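Local coordinates for transcription factor TAU subunit SFC1 (Schizosaccharomyces pombe, PDB 4BJI), which helps TFIIIC recognise the boxA promoter sites of tRNA and similar genes and so recruit RNA polymerase III, this chain being the DNA-binding domain of the sfc1 subunit, at residues Arg9-Ile13 against Cys25-Leu30; Ile145-Ile150 against Leu181-Lys185. One frame throughout, in Å; residues are numbered along the deposited sequence. Where two conformers were deposited one is given.

How the contacts relate
Contact 1 precedes contact 2 in sequence, and the two lie on opposite sides of the chain's centre, about 36 Å apart between centres and about 23 Å between nearest atoms. Contact 1 (9-13 with 25-30) joins the loops before and after strand 14-15, an outermost strand of the four-stranded mixed sheet, in the region matched to a TFIIIC helix-turn-helix family. Contact 2 (145-150 with 181-185) sets the loop between strand 139-141 and helix 151-155 against helix 172-189. They share no strand, helix or sheet: the first is a surface contact near the N-terminus, the second a mostly buried one that fixes a loop on a helix in the later half of this DNA-binding fragment.

Contact 1: residues Arg9-Ile13 against Cys25-Leu30; sequences RVWII and CRHSKL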
ATOM      1  N   ARG A   9       1.315  22.445   9.156  1.00 63.18           N
ATOM      2  CA  ARG A   9       1.509  21.118   9.728  1.00 60.00           C
ATOM      3  C   ARG A   9       0.206  20.341   9.766  1.00 41.06           C
ATOM      4  O   ARG A   9      -0.828  20.870  10.149  1.00 30.76           O
ATOM      5  CB  ARG A   9       2.041  21.228  11.153  1.00 69.83           C
ATOM      6  CG  ARG A   9       3.439  21.786  11.250  1.00 80.83           C
ATOM      7  CD  ARG A   9       3.883  21.894  12.697  1.00 88.52           C
ATOM      8  NE  ARG A   9       5.239  22.427  12.808  1.00 93.68           N
ATOM      9  CZ  ARG A   9       5.542  23.722  12.787  1.00 95.79           C
ATOM     10  NH1 ARG A   9       4.587  24.636  12.657  1.00 95.79           N
ATOM     11  NH2 ARG A   9       6.807  24.104  12.893  1.00 97.97           N
ATOM     12  N   VAL A  10       0.244  19.072   9.391  1.00 26.74           N
ATOM     13  CA  VAL A  10      -0.960  18.266   9.498  1.00 20.66           C
ATOM     14  C   VAL A  10      -0.974  17.430  10.797  1.00 17.87           C
ATOM     15  O   VAL A  10      -2.016  16.857  11.147  1.00 18.26           O
ATOM     16  CB  VAL A  10      -1.163  17.353   8.258  1.00 21.88           C
ATOM     17  CG1 VAL A  10      -1.108  18.183   6.965  1.00 26.49           C
ATOM     18  CG2 VAL A  10      -0.129  16.230   8.228  1.00 21.98           C
ATOM     19  N   TRP A  11       0.167  17.344  11.493  1.00 18.33           N
ATOM     20  CA  TRP A  11       0.238  16.616  12.761  1.00 18.18           C
ATOM     21  C   TRP A  11      -0.035  15.101  12.577  1.00 16.18           C
ATOM     22  O   TRP A  11      -0.702  14.449  13.373  1.00 15.87           O
ATOM     23  CB  TRP A  11      -0.694  17.241  13.795  1.00 17.90           C
ATOM     24  CG  TRP A  11      -0.307  18.673  14.058  1.00 22.28           C
ATOM     25  CD1 TRP A  11      -1.036  19.781  13.753  1.00 26.85           C
ATOM     26  CD2 TRP A  11       0.924  19.134  14.611  1.00 30.33           C
ATOM     27  NE1 TRP A  11      -0.340  20.911  14.111  1.00 32.55           N
ATOM     28  CE2 TRP A  11       0.868  20.538  14.639  1.00 40.04           C
ATOM     29  CE3 TRP A  11       2.068  18.492  15.096  1.00 39.30           C
ATOM     30  CZ2 TRP A  11       1.911  21.313  15.140  1.00 56.84           C
ATOM     31  CZ3 TRP A  11       3.100  19.263  15.594  1.00 56.60           C
ATOM     32  CH2 TRP A  11       3.017  20.657  15.611  1.00 60.53           C
ATOM     33  N   ILE A  12       0.497  14.548  11.494  1.00 15.87           N
ATOM     34  CA  ILE A  12       0.507  13.105  11.289  1.00 14.41           C
ATOM     35  C   ILE A  12       1.595  12.489  12.174  1.00 15.30           C
ATOM     36  O   ILE A  12       2.702  13.032  12.308  1.00 16.61           O
ATOM     37  CB  ILE A  12       0.748  12.772   9.807  1.00 14.12           C
ATOM     38  CG1 ILE A  12       0.596  11.271   9.530  1.00 13.89           C
ATOM     39  CG2 ILE A  12       2.130  13.267   9.361  1.00 18.52           C
ATOM     40  CD1 ILE A  12      -0.808  10.795   9.577  1.00 13.32           C
ATOM     41  N   ILE A  13       1.236  11.406  12.848  1.00 10.51           N
ATOM     42  CA  ILE A  13       2.192  10.603  13.602  1.00 11.63           C
ATOM     43  C   ILE A  13       2.755   9.534  12.705  1.00 11.04           C
ATOM     44  O   ILE A  13       1.985   8.823  12.049  1.00 10.55           O
ATOM     45  CB  ILE A  13       1.505   9.936  14.813  1.00 11.71           C
ATOM     46  CG1 ILE A  13       0.897  11.006  15.725  1.00 13.60           C
ATOM     47  CG2 ILE A  13       2.495   9.049  15.570  1.00 14.04           C
ATOM     48  CD1 ILE A  13      -0.092  10.462  16.704  1.00 17.41           C
ATOM     49  N   CYS A  25      -4.377   7.106  19.335  1.00 17.03           N
ATOM     50  CA  CYS A  25      -5.177   8.327  19.219  1.00 17.51           C
ATOM     51  C   CYS A  25      -4.402   9.421  18.475  1.00 19.11           C
ATOM     52  O   CYS A  25      -3.177   9.315  18.270  1.00 18.70           O
ATOM     53  CB  CYS A  25      -5.612   8.818  20.601  1.00 25.94           C
ATOM     54  SG  CYS A  25      -4.259   9.356  21.609  1.00 25.72           S
ATOM     55  N   ARG A  26      -5.110  10.474  18.088  1.00 16.15           N
ATOM     56  CA  ARG A  26      -4.515  11.553  17.312  1.00 16.03           C
ATOM     57  C   ARG A  26      -3.504  12.404  18.100  1.00 16.82           C
ATOM     58  O   ARG A  26      -3.493  12.422  19.339  1.00 21.13           O
ATOM     59  CB  ARG A  26      -5.611  12.435  16.716  1.00 15.33           C
ATOM     60  CG  ARG A  26      -6.210  13.418  17.703  1.00 17.36           C
ATOM     61  CD  ARG A  26      -7.513  13.954  17.190  1.00 22.81           C
ATOM     62  NE  ARG A  26      -7.876  15.195  17.871  1.00 26.24           N
ATOM     63  CZ  ARG A  26      -9.114  15.671  17.921  1.00 37.68           C
ATOM     64  NH1 ARG A  26     -10.110  14.993  17.368  1.00 36.59           N
ATOM     65  NH2 ARG A  26      -9.356  16.813  18.545  1.00 41.94           N
ATOM     66  N   HIS A  27      -2.676  13.121  17.362  1.00 16.92           N
ATOM     67  CA  HIS A  27      -1.674  14.012  17.918  1.00 17.68           C
ATOM     68  C   HIS A  27      -2.342  15.042  18.857  1.00 21.27           C
ATOM     69  O   HIS A  27      -3.403  15.587  18.550  1.00 21.21           O
ATOM     70  CB  HIS A  27      -0.920  14.678  16.773  1.00 18.34           C
ATOM     71  CG  HIS A  27       0.372  15.293  17.187  1.00 22.58           C
ATOM     72  ND1 HIS A  27       0.435  16.360  18.059  1.00 25.05           N
ATOM     73  CD2 HIS A  27       1.648  15.021  16.823  1.00 24.96           C
ATOM     74  CE1 HIS A  27       1.700  16.696  18.242  1.00 33.67           C
ATOM     75  NE2 HIS A  27       2.457  15.904  17.500  1.00 31.15           N
ATOM     76  N   SER A  28      -1.735  15.266  20.022  1.00 28.77           N
ATOM     77  CA  SER A  28      -2.341  16.116  21.047  1.00 30.93           C
ATOM     78  C   SER A  28      -2.497  17.540  20.568  1.00 32.74           C
ATOM     79  O   SER A  28      -3.327  18.304  21.082  1.00 33.38           O
ATOM     80  CB  SER A  28      -1.471  16.119  22.306  1.00 35.16           C
ATOM     81  OG  SER A  28      -0.136  16.458  21.982  1.00 42.25           O
ATOM     82  N   LYS A  29      -1.657  17.923  19.619  1.00 31.77           N
ATOM     83  CA  LYS A  29      -1.710  19.283  19.078  1.00 31.76           C
ATOM     84  C   LYS A  29      -2.908  19.549  18.159  1.00 30.01           C
ATOM     85  O   LYS A  29      -3.245  20.703  17.910  1.00 33.38           O
ATOM     86  CB  LYS A  29      -0.388  19.642  18.379  1.00 34.78           C
ATOM     87  CG  LYS A  29       0.717  20.010  19.373  1.00 54.14           C
ATOM     88  CD  LYS A  29       2.033  20.390  18.703  1.00 67.27           C
ATOM     89  CE  LYS A  29       3.090  20.760  19.754  1.00 73.53           C
ATOM     90  NZ  LYS A  29       4.425  21.076  19.166  1.00 75.40           N
ATOM     91  N   LEU A  30      -3.553  18.489  17.659  1.00 27.10           N
ATOM     92  CA  LEU A  30      -4.743  18.669  16.834  1.00 25.43           C
ATOM     93  C   LEU A  30      -5.952  19.173  17.633  1.00 32.88           C
ATOM     94  O   LEU A  30      -6.272  18.646  18.707  1.00 34.15           O
ATOM     95  CB  LEU A  30      -5.110  17.361  16.140  1.00 25.22           C
ATOM     96  CG  LEU A  30      -4.257  17.047  14.925  1.00 23.31           C
ATOM     97  CD1 LEU A  30      -4.572  15.613  14.499  1.00 23.35           C
ATOM     98  CD2 LEU A  30      -4.536  17.964  13.773  1.00 25.20           C
TER
HETATM   99  O   HOH W   1      -2.576  12.596  14.470  1.00 13.50           O
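Trp11 meets the 25-30 loop with its indole, which Lys29 crosses on one face. The extended lysine chain puts CD over the six-membered ring, 3.6 Å from its centroid in a CH-pi contact, a use of methylenes that leaves the ammonium beyond the ring. The opposite face has Arg9 CB above it, near the rim. The His27 imidazole approaches obliquely, its plane at 46° to the six-membered ring; Trp11 CE3 lies over one imidazole face, toward its rim, 3.6 Å from His27 NE2. CG of His27 stands opposite its own backbone N (chi1 -163°), a turn that carries the ring to the indole while ND1 accepts Lys29 N at 3.0 Å, almost exactly in the imidazole plane, within a type I turn from His27 to Leu30. Putting an alanine here would probably leave Lys29 N without this acceptor and open a gap beside the indole. Branched Leu30 fills in with CG 3.7 Å from Trp11 CB, and Ile13 CD1 packs on the Cys25 carbonyl. One water links the backbones, donating to Trp11 O and accepting from His27 N. The contact brackets edge strand 14-15: Ile13 is backbone-hydrogen-bonded to Leu81 of strand 79-82, Val10 touches helix 71-74, and the second loop runs on toward helix 35-50.

Contact 2: residues Ile145-Ile150 against Leu181-Lys185; sequences IVDPTI and LMREK
Residues 147-150 of the irregular segment 145-150 are closed by an Ile150 N to Asp147 O hydrogen bond, and the segment faces helix 172-189, with the closest CA atoms, those of Ile150 and Leu181, 7.5 Å apart. Lys185 sends an extended chain from the helix to the loop, where NZ makes a salt bridge with Asp147 OD2 at 2.8 Å and donates to Thr149 OG1 at 3.1 Å. OD2 receives it on its syn lone pair, the side of the other carboxylate oxygen. That second oxygen, OD1, is gripped within the loop: Thr149 N donates to it at 2.9 Å, nearly along the C-O direction, which makes an Asx turn, and Thr149 OG1 donates from the same face, 35° out of the carboxylate plane. These bonds fix the rotation of the carboxylate, presenting OD2 to the lysine, whose charge would probably favour the ionised acid. With chi1 69°, the threonine hydroxyl sits between its own N and carbonyl carbon, where it donates a hydrogen bond to Asp147 OD1 and accepts one from Lys185 NZ.

The rest of the contact is apolar. Ile150 brings CD1 against the bases of two helix side chains, 3.8 Å from Met182 CG and close to Leu181 CB. Met182, here selenomethionine, offers a long unbranched apolar chain that meets Ile145 tip to tip, SE 3.7 Å from Ile145 CD1, and the bend at chi3 (70°) brings CE to the same methyl. Beyond, Met182 also touches Phe112 and Phe128, Leu181 packs on helix 197-205, and the loop, backbone-bonded to Phe128, leads from strand 139-141 into helix 151-155.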
ATOM      1  N   ILE A 145      -3.487  -5.865  -6.260  1.00  6.15           N
ATOM      2  CA  ILE A 145      -2.807  -6.540  -7.366  1.00  7.29           C
ATOM      3  C   ILE A 145      -3.785  -7.544  -7.972  1.00  9.51           C
ATOM      4  O   ILE A 145      -4.086  -8.600  -7.379  1.00 10.41           O
ATOM      5  CB  ILE A 145      -1.530  -7.245  -6.900  1.00  8.48           C
ATOM      6  CG1 ILE A 145      -0.567  -6.249  -6.298  1.00  9.25           C
ATOM      7  CG2 ILE A 145      -0.917  -7.998  -8.101  1.00 11.61           C
ATOM      8  CD1 ILE A 145       0.614  -6.924  -5.689  1.00 13.35           C
ATOM      9  N   VAL A 146      -4.309  -7.216  -9.149  1.00  7.11           N
ATOM     10  CA  VAL A 146      -5.284  -8.100  -9.792  1.00  8.14           C
ATOM     11  C   VAL A 146      -4.657  -8.910 -10.928  1.00  7.16           C
ATOM     12  O   VAL A 146      -5.256  -9.880 -11.450  1.00  9.03           O
ATOM     13  CB  VAL A 146      -6.517  -7.334 -10.352  1.00 11.18           C
ATOM     14  CG1 VAL A 146      -7.234  -6.605  -9.204  1.00 14.58           C
ATOM     15  CG2 VAL A 146      -6.145  -6.383 -11.480  1.00 11.23           C
ATOM     16  N   ASP A 147      -3.450  -8.541 -11.344  1.00  7.19           N
ATOM     17  CA  ASP A 147      -2.734  -9.252 -12.414  1.00  6.81           C
ATOM     18  C   ASP A 147      -2.783 -10.751 -12.130  1.00  8.34           C
ATOM     19  O   ASP A 147      -2.305 -11.179 -11.073  1.00  8.71           O
ATOM     20  CB  ASP A 147      -1.295  -8.771 -12.441  1.00  7.20           C
ATOM     21  CG  ASP A 147      -0.454  -9.386 -13.542  1.00 10.95           C
ATOM     22  OD1 ASP A 147      -0.699 -10.556 -13.888  1.00 14.94           O
ATOM     23  OD2 ASP A 147       0.465  -8.715 -14.028  1.00 10.97           O
ATOM     24  N   PRO A 148      -3.393 -11.559 -13.015  1.00  8.83           N
ATOM     25  CA  PRO A 148      -3.647 -12.966 -12.711  1.00 10.06           C
ATOM     26  C   PRO A 148      -2.406 -13.845 -12.736  1.00 11.27           C
ATOM     27  O   PRO A 148      -2.492 -15.026 -12.314  1.00 13.66           O
ATOM     28  CB  PRO A 148      -4.700 -13.362 -13.785  1.00 13.38           C
ATOM     29  CG  PRO A 148      -4.447 -12.461 -14.901  1.00 13.00           C
ATOM     30  CD  PRO A 148      -4.045 -11.138 -14.270  1.00 10.25           C
ATOM     31  N   THR A 149      -1.292 -13.323 -13.218  1.00  9.67           N
ATOM     32  CA  THR A 149      -0.036 -14.051 -13.172  1.00 12.09           C
ATOM     33  C   THR A 149       0.730 -13.760 -11.885  1.00 15.90           C
ATOM     34  O   THR A 149       1.578 -14.544 -11.478  1.00 20.52           O
ATOM     35  CB  THR A 149       0.851 -13.729 -14.386  1.00 14.34           C
ATOM     36  OG1 THR A 149       1.336 -12.372 -14.319  1.00 25.57           O
ATOM     37  CG2 THR A 149       0.092 -13.944 -15.633  1.00 16.38           C
ATOM     38  N   ILE A 150       0.456 -12.644 -11.222  1.00  9.92           N
ATOM     39  CA  ILE A 150       1.179 -12.271 -10.000  1.00  8.78           C
ATOM     40  C   ILE A 150       0.361 -12.562  -8.742  1.00  9.02           C
ATOM     41  O   ILE A 150       0.880 -13.042  -7.724  1.00  9.37           O
ATOM     42  CB  ILE A 150       1.581 -10.790 -10.043  1.00 10.03           C
ATOM     43  CG1 ILE A 150       2.495 -10.589 -11.263  1.00 10.65           C
ATOM     44  CG2 ILE A 150       2.254 -10.405  -8.744  1.00 11.26           C
ATOM     45  CD1 ILE A 150       2.993  -9.136 -11.516  1.00 13.89           C
ATOM     46  N   LEU A 181       8.923  -9.383 -10.663  1.00  9.04           N
ATOM     47  CA  LEU A 181       7.911  -9.487 -11.722  0.63  9.74           C
ATOM     48  C   LEU A 181       7.213  -8.164 -11.932  1.00 10.25           C
ATOM     49  O   LEU A 181       7.038  -7.710 -13.066  1.00 10.13           O
ATOM     50  CB  LEU A 181       6.874 -10.513 -11.350  0.63  9.51           C
ATOM     51  CG  LEU A 181       7.399 -11.922 -11.443  0.63  7.87           C
ATOM     52  CD1 LEU A 181       6.405 -12.833 -10.773  0.63  9.07           C
ATOM     53  CD2 LEU A 181       7.613 -12.257 -12.913  0.63 10.46           C
HETATM   54  N   MSE A 182       6.767  -7.543 -10.843  1.00  8.63           N
HETATM   55  CA  MSE A 182       6.092  -6.245 -10.916  1.00  8.51           C
HETATM   56  C   MSE A 182       7.014  -5.184 -11.526  1.00 10.54           C
HETATM   57  O   MSE A 182       6.588  -4.382 -12.379  1.00 11.59           O
HETATM   58  CB  MSE A 182       5.613  -5.824  -9.524  1.00  8.80           C
HETATM   59  CG  MSE A 182       4.516  -6.767  -8.992  1.00 10.16           C
HETATM   60 SE   MSE A 182       3.995  -6.394  -7.186  1.00  8.73          SE
HETATM   61  CE  MSE A 182       3.103  -4.739  -7.519  1.00 11.30           C
ATOM     62  N   ARG A 183       8.268  -5.142 -11.081  1.00 12.76           N
ATOM     63  CA  ARG A 183       9.204  -4.126 -11.565  1.00 13.56           C
ATOM     64  C   ARG A 183       9.396  -4.275 -13.070  1.00 17.52           C
ATOM     65  O   ARG A 183       9.349  -3.306 -13.821  1.00 14.89           O
ATOM     66  CB  ARG A 183      10.541  -4.255 -10.855  1.00 15.93           C
ATOM     67  CG  ARG A 183      11.511  -3.150 -11.247  1.00 18.39           C
ATOM     68  CD  ARG A 183      12.853  -3.429 -10.617  1.00 22.87           C
ATOM     69  NE  ARG A 183      13.370  -4.674 -11.171  1.00 35.28           N
ATOM     70  CZ  ARG A 183      14.085  -5.574 -10.502  1.00 56.76           C
ATOM     71  NH1 ARG A 183      14.397  -5.385  -9.225  1.00 60.30           N
ATOM     72  NH2 ARG A 183      14.490  -6.673 -11.122  1.00 60.00           N
ATOM     73  N   GLU A 184       9.597  -5.502 -13.517  1.00 13.21           N
ATOM     74  CA  GLU A 184       9.795  -5.751 -14.950  1.00 16.88           C
ATOM     75  C   GLU A 184       8.583  -5.298 -15.746  1.00 15.37           C
ATOM     76  O   GLU A 184       8.717  -4.629 -16.777  1.00 16.52           O
ATOM     77  CB  GLU A 184      10.028  -7.229 -15.213  1.00 15.64           C
ATOM     78  CG  GLU A 184      10.404  -7.503 -16.674  1.00 15.92           C
ATOM     79  CD  GLU A 184      11.789  -6.960 -17.017  1.00 18.51           C
ATOM     80  OE1 GLU A 184      12.703  -7.013 -16.146  1.00 19.90           O
ATOM     81  OE2 GLU A 184      11.939  -6.399 -18.115  1.00 21.47           O
ATOM     82  N   LYS A 185       7.382  -5.628 -15.277  1.00 12.36           N
ATOM     83  CA  LYS A 185       6.180  -5.206 -16.006  1.00 12.54           C
ATOM     84  C   LYS A 185       6.094  -3.677 -16.008  1.00 13.44           C
ATOM     85  O   LYS A 185       5.811  -3.058 -17.059  1.00 13.33           O
ATOM     86  CB  LYS A 185       4.936  -5.867 -15.436  1.00  9.73           C
ATOM     87  CG  LYS A 185       4.854  -7.357 -15.678  1.00 11.59           C
ATOM     88  CD  LYS A 185       3.439  -7.876 -15.590  1.00 13.81           C
ATOM     89  CE  LYS A 185       3.378  -9.377 -15.858  1.00 13.87           C
ATOM     90  NZ  LYS A 185       2.020  -9.822 -16.022  1.00 13.88           N
TER